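Local coordinates for protein chorismate synthase (Campylobacter jejuni, PDB 1SQ1) that probably catalyses the FMNH2-dependent anti-1,4-elimination of phosphate from 5-enolpyruvylshikimate-3-phosphate to give chorismate, the branch-point precursor of the aromatic amino acids, at residues A206-V211 with N285-T290. Sequence-based numbering, arbitrary orientation.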
loop_
_atom_site.group_PDB
_atom_site.type_symbol
_atom_site.label_atom_id
_atom_site.label_comp_id
_atom_site.label_asym_id
_atom_site.label_seq_id
_atom_site.Cartn_x
_atom_site.Cartn_y
_atom_site.Cartn_z
ATOM N N ALA A 206 16.116 -23.945 17.064
ATOM C CA ALA A 206 14.674 -23.991 16.818
ATOM C C ALA A 206 13.911 -23.167 17.870
ATOM O O ALA A 206 13.948 -23.478 19.066
ATOM C CB ALA A 206 14.196 -25.427 16.832
ATOM N N VAL A 207 13.224 -22.117 17.422
ATOM C CA VAL A 207 12.479 -21.260 18.333
ATOM C C VAL A 207 10.997 -21.572 18.409
ATOM O O VAL A 207 10.384 -21.979 17.418
ATOM C CB VAL A 207 12.643 -19.792 17.958
ATOM C CG1 VAL A 207 11.673 -18.948 18.751
ATOM C CG2 VAL A 207 14.069 -19.358 18.236
ATOM N N PHE A 208 10.435 -21.381 19.603
ATOM C CA PHE A 208 9.016 -21.625 19.848
ATOM C C PHE A 208 8.308 -20.363 20.342
ATOM O O PHE A 208 8.641 -19.826 21.398
ATOM C CB PHE A 208 8.835 -22.723 20.893
ATOM C CG PHE A 208 7.398 -23.023 21.211
ATOM C CD1 PHE A 208 6.554 -23.563 20.246
ATOM C CD2 PHE A 208 6.882 -22.758 22.476
ATOM C CE1 PHE A 208 5.214 -23.838 20.537
ATOM C CE2 PHE A 208 5.543 -23.030 22.773
ATOM C CZ PHE A 208 4.709 -23.571 21.804
ATOM N N THR A 209 7.333 -19.888 19.577
ATOM C CA THR A 209 6.588 -18.698 19.963
ATOM C C THR A 209 5.150 -19.067 20.259
ATOM O O THR A 209 4.427 -19.560 19.394
ATOM C CB THR A 209 6.563 -17.641 18.867
ATOM O OG1 THR A 209 7.902 -17.296 18.482
ATOM C CG2 THR A 209 5.851 -16.412 19.381
ATOM N N LYS A 210 4.746 -18.822 21.495
ATOM C CA LYS A 210 3.400 -19.126 21.934
ATOM C C LYS A 210 2.660 -17.836 22.230
ATOM O O LYS A 210 3.212 -16.924 22.848
ATOM C CB LYS A 210 3.454 -20.007 23.183
ATOM C CG LYS A 210 2.134 -20.157 23.912
ATOM C CD LYS A 210 2.108 -21.459 24.681
ATOM C CE LYS A 210 1.421 -21.314 26.022
ATOM N NZ LYS A 210 2.267 -20.519 26.963
ATOM N N VAL A 211 1.415 -17.748 21.768
ATOM C CA VAL A 211 0.610 -16.563 22.015
ATOM C C VAL A 211 -0.680 -16.990 22.703
ATOM O O VAL A 211 -1.432 -17.813 22.171
ATOM C CB VAL A 211 0.278 -15.826 20.706
ATOM C CG1 VAL A 211 -0.371 -14.493 21.015
ATOM C CG2 VAL A 211 1.538 -15.624 19.886
ATOM N N ASN A 285 -4.635 -20.848 21.540
ATOM C CA ASN A 285 -3.291 -20.295 21.627
ATOM C C ASN A 285 -2.650 -20.356 20.265
ATOM O O ASN A 285 -3.138 -21.055 19.378
ATOM C CB ASN A 285 -2.447 -21.108 22.588
ATOM C CG ASN A 285 -2.970 -21.056 23.991
ATOM O OD1 ASN A 285 -2.649 -20.138 24.744
ATOM N ND2 ASN A 285 -3.798 -22.030 24.355
ATOM N N LEU A 286 -1.544 -19.643 20.105
ATOM C CA LEU A 286 -0.845 -19.626 18.831
ATOM C C LEU A 286 0.418 -20.465 18.952
ATOM O O LEU A 286 1.250 -20.215 19.823
ATOM C CB LEU A 286 -0.503 -18.180 18.448
ATOM C CG LEU A 286 -0.979 -17.575 17.116
ATOM C CD1 LEU A 286 -2.387 -18.034 16.729
ATOM C CD2 LEU A 286 -0.921 -16.071 17.247
ATOM N N ILE A 287 0.547 -21.471 18.089
ATOM C CA ILE A 287 1.718 -22.349 18.092
ATOM C C ILE A 287 2.559 -22.081 16.854
ATOM O O ILE A 287 2.283 -22.610 15.782
ATOM C CB ILE A 287 1.320 -23.840 18.080
ATOM C CG1 ILE A 287 0.257 -24.111 19.149
ATOM C CG2 ILE A 287 2.543 -24.703 18.357
ATOM C CD1 ILE A 287 0.721 -23.784 20.541
ATOM N N LEU A 288 3.592 -21.266 17.019
ATOM C CA LEU A 288 4.465 -20.890 15.915
ATOM C C LEU A 288 5.882 -21.358 16.156
ATOM O O LEU A 288 6.420 -21.155 17.234
ATOM C CB LEU A 288 4.486 -19.367 15.760
ATOM C CG LEU A 288 3.133 -18.682 15.774
ATOM C CD1 LEU A 288 3.307 -17.202 15.511
ATOM C CD2 LEU A 288 2.245 -19.332 14.738
ATOM N N LYS A 289 6.498 -21.974 15.160
ATOM C CA LYS A 289 7.866 -22.418 15.337
ATOM C C LYS A 289 8.750 -21.846 14.243
ATOM O O LYS A 289 8.440 -21.981 13.058
ATOM C CB LYS A 289 7.938 -23.944 15.336
ATOM C CG LYS A 289 6.976 -24.633 16.283
ATOM C CD LYS A 289 7.302 -26.101 16.335
ATOM C CE LYS A 289 6.203 -26.922 16.987
ATOM N NZ LYS A 289 4.971 -26.967 16.129
ATOM N N THR A 290 9.841 -21.199 14.654
ATOM C CA THR A 290 10.805 -20.583 13.738
ATOM C C THR A 290 12.177 -21.254 13.859
ATOM O O THR A 290 12.804 -21.229 14.924
ATOM C CB THR A 290 11.004 -19.098 14.048
ATOM O OG1 THR A 290 9.742 -18.439 14.021
ATOM C CG2 THR A 290 11.904 -18.461 13.020
#
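The carbonyl oxygen of L286 accepts the backbone N-H of V211 and also meets the CA-H of K210, with K210 CA 3.2 Å from L286 O. L286 N returns a bond to V211 O at 2.8 Å. The same reciprocal pairing recurs at T209 with L288 and at V207 with T290, where V207 N lies 2.7 Å from T290 O. F208–K289 and K210–I287 are the intervening non-hydrogen-bonded pairs.

Side chains alternate between the two faces. On one, the V211 and L286 side chains run alongside each other, V211 CG2 touching L286 CD2 at 3.6 Å. V207, T209, V211 and L288 of this face pack on helix 325-346, and T209 OG1 hydrogen-bonds S151 of strand 148-156. On the other face, F208 CG is anti to its backbone N (chi1 179°), which sets it beside the carbonyl carbon, and from there the ring reaches toward the neighbouring strand and meets it by its edge. I287 CG2 lies in the ring plane, 3.6 Å from F208 CE1. K289 CG approaches F208 CD1 at 4.1 Å. The ring also meets that of F168, and K289 NZ forms a salt bridge with E165.

Strands 205-212 and 286-292, far apart in sequence, thus form the middle of an antiparallel sheet, with 148-156 beside 205-212 and 240-245 beside 286-292. The sheet packs against helix 325-346 as one layer of the beta-alpha-beta sandwich of the chorismate synthase family, in which helices lie between two antiparallel sheets.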